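Local atomic coordinates of Low temperature requirement C protein (Listeria monocytogenes, PDB entry 1Y9I), a protein that probably acts as a phosphatidylglycerophosphatase, a lipid phosphatase of the PgpA family, and is an all-helical tetramer that binds calcium and magnesium ions. Residues R59-Q62 with N63-T67; G78-V81 with Q82-N86. All coordinates share one frame; numbering follows the deposited sequence.

Contact 1. Residues R59-Q62 with N63-T67; sequences REVQ and NAVLT
Val61 and Val65 meet one turn apart at the start of helix 59-76, in the alpha-helical i to i+4 pattern. The bond from Val65 N to Val61 O is 2.9 Å long with an N-H...O angle of 161°, and Asn63 N to Arg59 O is similarly straight. Between them Ala64 N reaches Glu60 O only weakly, at 3.4 Å.

The tight, apolar face is formed by Val61, Ala64 and Val65. Val65 CG2 lies beside its own backbone N (anti to the carbonyl carbon), which turns it back to within 3.3 Å of Val61 O and 4.1 Å of Val61 CG1. Val61 and Ala64 also pack on Ile105 of helix 97-106. On a separate flank, Gln62, Asn63 and Leu66 rest on Leu10 of helix 9-20. The extended Gln62 chain carries its amide back toward the start of the helix, where NE2 donates to Leu56 O.

The looser side holds the partly exposed Arg59 and Glu60 and a bridging water, yet Leu94 of the second subunit lines it, packing on Arg59 and Asn63. The guanidinium and amide planes of these two stand 89° apart, so they do not stack. The water accepts from Asn63 ND2 and donates to Glu60 OE2; OE1 of that carboxylate takes a bond from Ser111 N of the third subunit. Farther along, Thr67 OG1 bonds to Tyr95 OH of the second subunit, a calcium-site residue, making Thr67 a second-shell partner across the interface. That same OG1 donates to Asn63 O at 2.8 Å, on the opposite face of the carbonyl plane from Thr67 N.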
ATOM      1  N   ARG A  59      13.718  -1.530 -11.734  1.00 22.51           N
ATOM      2  CA  ARG A  59      14.370  -0.468 -10.986  1.00 23.54           C
ATOM      3  C   ARG A  59      13.778  -0.354  -9.577  1.00 21.14           C
ATOM      4  O   ARG A  59      14.505  -0.167  -8.605  1.00 21.03           O
ATOM      5  CB  ARG A  59      14.209   0.866 -11.727  1.00 26.00           C
ATOM      6  CG  ARG A  59      15.118   1.975 -11.221  1.00 31.93           C
ATOM      7  CD  ARG A  59      14.825   3.290 -11.925  1.00 37.38           C
ATOM      8  NE  ARG A  59      15.835   4.305 -11.632  1.00 42.41           N
ATOM      9  CZ  ARG A  59      17.058   4.316 -12.155  1.00 43.54           C
ATOM     10  NH1 ARG A  59      17.426   3.365 -13.005  1.00 46.30           N
ATOM     11  NH2 ARG A  59      17.916   5.272 -11.823  1.00 44.29           N
ATOM     12  N   GLU A  60      12.457  -0.471  -9.475  1.00 21.54           N
ATOM     13  CA  GLU A  60      11.763  -0.376  -8.185  1.00 21.45           C
ATOM     14  C   GLU A  60      12.312  -1.421  -7.202  1.00 20.47           C
ATOM     15  O   GLU A  60      12.493  -1.152  -6.008  1.00 19.11           O
ATOM     16  CB  GLU A  60      10.261  -0.601  -8.401  1.00 23.96           C
ATOM     17  CG  GLU A  60       9.361  -0.288  -7.223  1.00 30.49           C
ATOM     18  CD  GLU A  60       8.999   1.187  -7.120  1.00 33.69           C
ATOM     19  OE1 GLU A  60       7.990   1.502  -6.452  1.00 30.77           O
ATOM     20  OE2 GLU A  60       9.721   2.028  -7.698  1.00 37.20           O
ATOM     21  N   VAL A  61      12.565  -2.619  -7.715  1.00 17.72           N
ATOM     22  CA  VAL A  61      13.094  -3.707  -6.901  1.00 17.65           C
ATOM     23  C   VAL A  61      14.544  -3.426  -6.513  1.00 16.16           C
ATOM     24  O   VAL A  61      14.940  -3.617  -5.374  1.00 16.52           O
ATOM     25  CB  VAL A  61      13.012  -5.042  -7.670  1.00 17.73           C
ATOM     26  CG1 VAL A  61      13.734  -6.149  -6.905  1.00 15.46           C
ATOM     27  CG2 VAL A  61      11.549  -5.408  -7.878  1.00 17.72           C
ATOM     28  N   GLN A  62      15.331  -2.951  -7.465  1.00 17.73           N
ATOM     29  CA  GLN A  62      16.731  -2.664  -7.191  1.00 17.72           C
ATOM     30  C   GLN A  62      16.897  -1.618  -6.089  1.00 18.95           C
ATOM     31  O   GLN A  62      17.755  -1.761  -5.211  1.00 18.03           O
ATOM     32  CB  GLN A  62      17.407  -2.216  -8.479  1.00 18.83           C
ATOM     33  CG  GLN A  62      17.434  -3.313  -9.531  1.00 21.15           C
ATOM     34  CD  GLN A  62      17.612  -2.768 -10.926  1.00 23.79           C
ATOM     35  OE1 GLN A  62      17.942  -1.600 -11.101  1.00 25.69           O
ATOM     36  NE2 GLN A  62      17.399  -3.617 -11.932  1.00 21.15           N
ATOM     37  N   ASN A  63      16.068  -0.582  -6.125  1.00 18.49           N
ATOM     38  CA  ASN A  63      16.131   0.468  -5.116  1.00 19.75           C
ATOM     39  C   ASN A  63      15.867  -0.087  -3.725  1.00 19.89           C
ATOM     40  O   ASN A  63      16.540   0.282  -2.764  1.00 18.59           O
ATOM     41  CB  ASN A  63      15.122   1.584  -5.430  1.00 21.20           C
ATOM     42  CG  ASN A  63      15.547   2.437  -6.616  1.00 25.26           C
ATOM     43  OD1 ASN A  63      16.736   2.641  -6.843  1.00 25.03           O
ATOM     44  ND2 ASN A  63      14.575   2.958  -7.361  1.00 24.79           N
ATOM     45  N   ALA A  64      14.883  -0.980  -3.624  1.00 18.07           N
ATOM     46  CA  ALA A  64      14.532  -1.580  -2.344  1.00 18.18           C
ATOM     47  C   ALA A  64      15.627  -2.526  -1.857  1.00 16.52           C
ATOM     48  O   ALA A  64      15.942  -2.548  -0.671  1.00 17.62           O
ATOM     49  CB  ALA A  64      13.201  -2.323  -2.455  1.00 14.80           C
ATOM     50  N   VAL A  65      16.204  -3.302  -2.770  1.00 17.95           N
ATOM     51  CA  VAL A  65      17.272  -4.232  -2.408  1.00 18.02           C
ATOM     52  C   VAL A  65      18.461  -3.476  -1.795  1.00 17.87           C
ATOM     53  O   VAL A  65      18.970  -3.851  -0.739  1.00 18.48           O
ATOM     54  CB  VAL A  65      17.758  -5.044  -3.637  1.00 16.64           C
ATOM     55  CG1 VAL A  65      19.042  -5.796  -3.293  1.00 20.02           C
ATOM     56  CG2 VAL A  65      16.678  -6.039  -4.079  1.00 15.60           C
ATOM     57  N   LEU A  66      18.891  -2.406  -2.450  1.00 19.34           N
ATOM     58  CA  LEU A  66      20.019  -1.620  -1.955  1.00 21.40           C
ATOM     59  C   LEU A  66      19.728  -0.939  -0.632  1.00 19.98           C
ATOM     60  O   LEU A  66      20.541  -0.982   0.294  1.00 21.21           O
ATOM     61  CB  LEU A  66      20.436  -0.554  -2.980  1.00 23.00           C
ATOM     62  CG  LEU A  66      21.543  -0.965  -3.955  1.00 28.40           C
ATOM     63  CD1 LEU A  66      21.116  -2.198  -4.717  1.00 29.08           C
ATOM     64  CD2 LEU A  66      21.847   0.180  -4.915  1.00 27.88           C
ATOM     65  N   THR A  67      18.563  -0.312  -0.531  1.00 18.53           N
ATOM     66  CA  THR A  67      18.221   0.384   0.695  1.00 17.81           C
ATOM     67  C   THR A  67      18.134  -0.574   1.882  1.00 17.93           C
ATOM     68  O   THR A  67      18.698  -0.313   2.939  1.00 16.28           O
ATOM     69  CB  THR A  67      16.894   1.160   0.528  1.00 17.98           C
ATOM     70  OG1 THR A  67      16.997   2.028  -0.608  1.00 17.34           O
ATOM     71  CG2 THR A  67      16.597   1.999   1.760  1.00 18.31           C
TER
HETATM   72  O   HOH W   1      11.676   3.004  -6.092  1.00 22.59           O

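Contact 2. Residues G78-V81 with Q82-N86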
ATOM      1  N   GLY A  78      27.178  -1.771  13.751  1.00 28.37           N
ATOM      2  CA  GLY A  78      26.903  -0.912  14.891  1.00 26.69           C
ATOM      3  C   GLY A  78      27.039   0.566  14.560  1.00 28.35           C
ATOM      4  O   GLY A  78      27.439   1.368  15.406  1.00 27.13           O
ATOM      5  N   GLU A  79      26.682   0.926  13.331  1.00 28.01           N
ATOM      6  CA  GLU A  79      26.777   2.309  12.859  1.00 28.29           C
ATOM      7  C   GLU A  79      25.491   3.119  13.035  1.00 27.49           C
ATOM      8  O   GLU A  79      25.502   4.344  12.905  1.00 25.62           O
ATOM      9  CB  GLU A  79      27.160   2.325  11.377  1.00 31.39           C
ATOM     10  CG  GLU A  79      28.482   1.660  11.021  1.00 36.03           C
ATOM     11  CD  GLU A  79      29.680   2.558  11.263  1.00 40.31           C
ATOM     12  OE1 GLU A  79      29.549   3.788  11.092  1.00 41.75           O
ATOM     13  OE2 GLU A  79      30.762   2.032  11.604  1.00 44.27           O
ATOM     14  N   LEU A  80      24.381   2.450  13.325  1.00 25.24           N
ATOM     15  CA  LEU A  80      23.112   3.153  13.483  1.00 24.75           C
ATOM     16  C   LEU A  80      22.967   3.853  14.823  1.00 23.68           C
ATOM     17  O   LEU A  80      23.544   3.431  15.826  1.00 24.86           O
ATOM     18  CB  LEU A  80      21.938   2.183  13.312  1.00 23.03           C
ATOM     19  CG  LEU A  80      21.847   1.429  11.983  1.00 24.11           C
ATOM     20  CD1 LEU A  80      20.656   0.465  12.036  1.00 22.62           C
ATOM     21  CD2 LEU A  80      21.687   2.419  10.831  1.00 24.03           C
ATOM     22  N   VAL A  81      22.190   4.928  14.833  1.00 24.42           N
ATOM     23  CA  VAL A  81      21.930   5.663  16.059  1.00 23.75           C
ATOM     24  C   VAL A  81      20.986   4.803  16.891  1.00 25.64           C
ATOM     25  O   VAL A  81      20.240   3.983  16.344  1.00 23.56           O
ATOM     26  CB  VAL A  81      21.225   7.015  15.780  1.00 25.55           C
ATOM     27  CG1 VAL A  81      22.068   7.864  14.849  1.00 24.06           C
ATOM     28  CG2 VAL A  81      19.844   6.770  15.164  1.00 26.44           C
ATOM     29  N   GLN A  82      21.023   4.971  18.205  1.00 23.79           N
ATOM     30  CA  GLN A  82      20.119   4.224  19.073  1.00 24.39           C
ATOM     31  C   GLN A  82      18.836   5.043  19.134  1.00 23.55           C
ATOM     32  O   GLN A  82      18.878   6.269  19.026  1.00 24.86           O
ATOM     33  CB  GLN A  82      20.706   4.072  20.482  1.00 25.94           C
ATOM     34  CG  GLN A  82      21.900   3.137  20.588  1.00 27.37           C
ATOM     35  CD  GLN A  82      21.562   1.695  20.225  1.00 30.01           C
ATOM     36  OE1 GLN A  82      20.399   1.353  19.994  1.00 29.19           O
ATOM     37  NE2 GLN A  82      22.584   0.843  20.180  1.00 28.43           N
ATOM     38  N   PRO A  83      17.680   4.385  19.319  1.00 22.67           N
ATOM     39  CA  PRO A  83      17.488   2.941  19.476  1.00 21.63           C
ATOM     40  C   PRO A  83      17.307   2.174  18.160  1.00 22.42           C
ATOM     41  O   PRO A  83      17.048   0.969  18.178  1.00 22.86           O
ATOM     42  CB  PRO A  83      16.248   2.870  20.348  1.00 22.40           C
ATOM     43  CG  PRO A  83      15.422   3.975  19.788  1.00 23.02           C
ATOM     44  CD  PRO A  83      16.422   5.104  19.590  1.00 22.04           C
ATOM     45  N   LEU A  84      17.434   2.860  17.027  1.00 20.05           N
ATOM     46  CA  LEU A  84      17.272   2.196  15.734  1.00 20.24           C
ATOM     47  C   LEU A  84      18.270   1.048  15.616  1.00 20.58           C
ATOM     48  O   LEU A  84      17.964  -0.004  15.055  1.00 21.45           O
ATOM     49  CB  LEU A  84      17.480   3.188  14.582  1.00 19.15           C
ATOM     50  CG  LEU A  84      17.271   2.622  13.168  1.00 21.56           C
ATOM     51  CD1 LEU A  84      15.804   2.255  12.954  1.00 18.79           C
ATOM     52  CD2 LEU A  84      17.708   3.647  12.137  1.00 19.10           C
ATOM     53  N   GLN A  85      19.470   1.259  16.154  1.00 22.94           N
ATOM     54  CA  GLN A  85      20.516   0.247  16.122  1.00 19.99           C
ATOM     55  C   GLN A  85      20.046  -1.040  16.804  1.00 20.18           C
ATOM     56  O   GLN A  85      20.163  -2.124  16.231  1.00 23.43           O
ATOM     57  CB  GLN A  85      21.790   0.790  16.796  1.00 21.49           C
ATOM     58  CG  GLN A  85      22.920  -0.216  17.008  1.00 20.73           C
ATOM     59  CD  GLN A  85      23.422  -0.887  15.734  1.00 21.39           C
ATOM     60  OE1 GLN A  85      23.700  -0.232  14.723  1.00 21.68           O
ATOM     61  NE2 GLN A  85      23.562  -2.208  15.790  1.00 20.94           N
ATOM     62  N   ASN A  86      19.508  -0.929  18.017  1.00 22.24           N
ATOM     63  CA  ASN A  86      19.029  -2.114  18.729  1.00 23.57           C
ATOM     64  C   ASN A  86      17.782  -2.697  18.066  1.00 23.07           C
ATOM     65  O   ASN A  86      17.629  -3.914  17.978  1.00 23.11           O
ATOM     66  CB  ASN A  86      18.690  -1.795  20.188  1.00 25.86           C
ATOM     67  CG  ASN A  86      19.912  -1.452  21.019  1.00 27.41           C
ATOM     68  OD1 ASN A  86      20.995  -1.997  20.808  1.00 28.79           O
ATOM     69  ND2 ASN A  86      19.733  -0.561  21.988  1.00 29.72           N
TER
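With CG anti to the backbone N (chi1 172°) and a bend at the next torsion (chi2 58°), the side chain of Gln85 folds back over the loop to meet the backbone of Gly78 and Leu80. The setting is a helix-loop-helix connection: Gly78, at positive phi, ends helix 59-76 in a Schellman motif, and helix 84-89 follows.

Gln85 OE1 accepts from Leu80 N at 3.1 Å, with the donor in the plane of the amide carbonyl. The amide also lies against the glycine, OE1 being 3.3 Å from Gly78 CA. Its other end is fixed too, since NE2 donates to Ala75 O in the preceding helix; the one side chain thus bonds to backbone on both sides of Gly78.

The backbone adds a second link, from Gln85 N to Val81 O, 2.8 Å long, with the donor tilted 28° from the carbonyl plane. The apolar contacts that accompany it are modest: Leu80 CD1 lies 4.2 Å from Leu84 CG, and Val81 CG2 is slightly farther from Leu84 CB. Leu80, Val81 and Leu84 also pack on Gln70 of the second subunit.

Gln82, just before the cis peptide bond to Pro83, reaches forward over the first turn of the new helix. Its OE1 accepts from Asn86 N at 3.1 Å, while its NE2 reaches Asn86 OD1 in a weak bond of 3.3 Å.

Overall arrangement
Following the chain from its N terminus, contact 1 comes first, within the opening turns of helix 59-76, and closes no loop because its two segments are one continuous helix. Contact 2 follows where that helix has ended, closing the short loop that leads into helix 84-89. The two are in series, neither nested nor crossed: contact 1 is complete before contact 2 opens. Their centres are 22 Å apart and their nearest atoms about 9 Å, so they do not touch. Contact 1 is the more central, beside helices 9-20 and 97-106, whereas contact 2 is peripheral. Both reach the second subunit; contact 1 also meets the third.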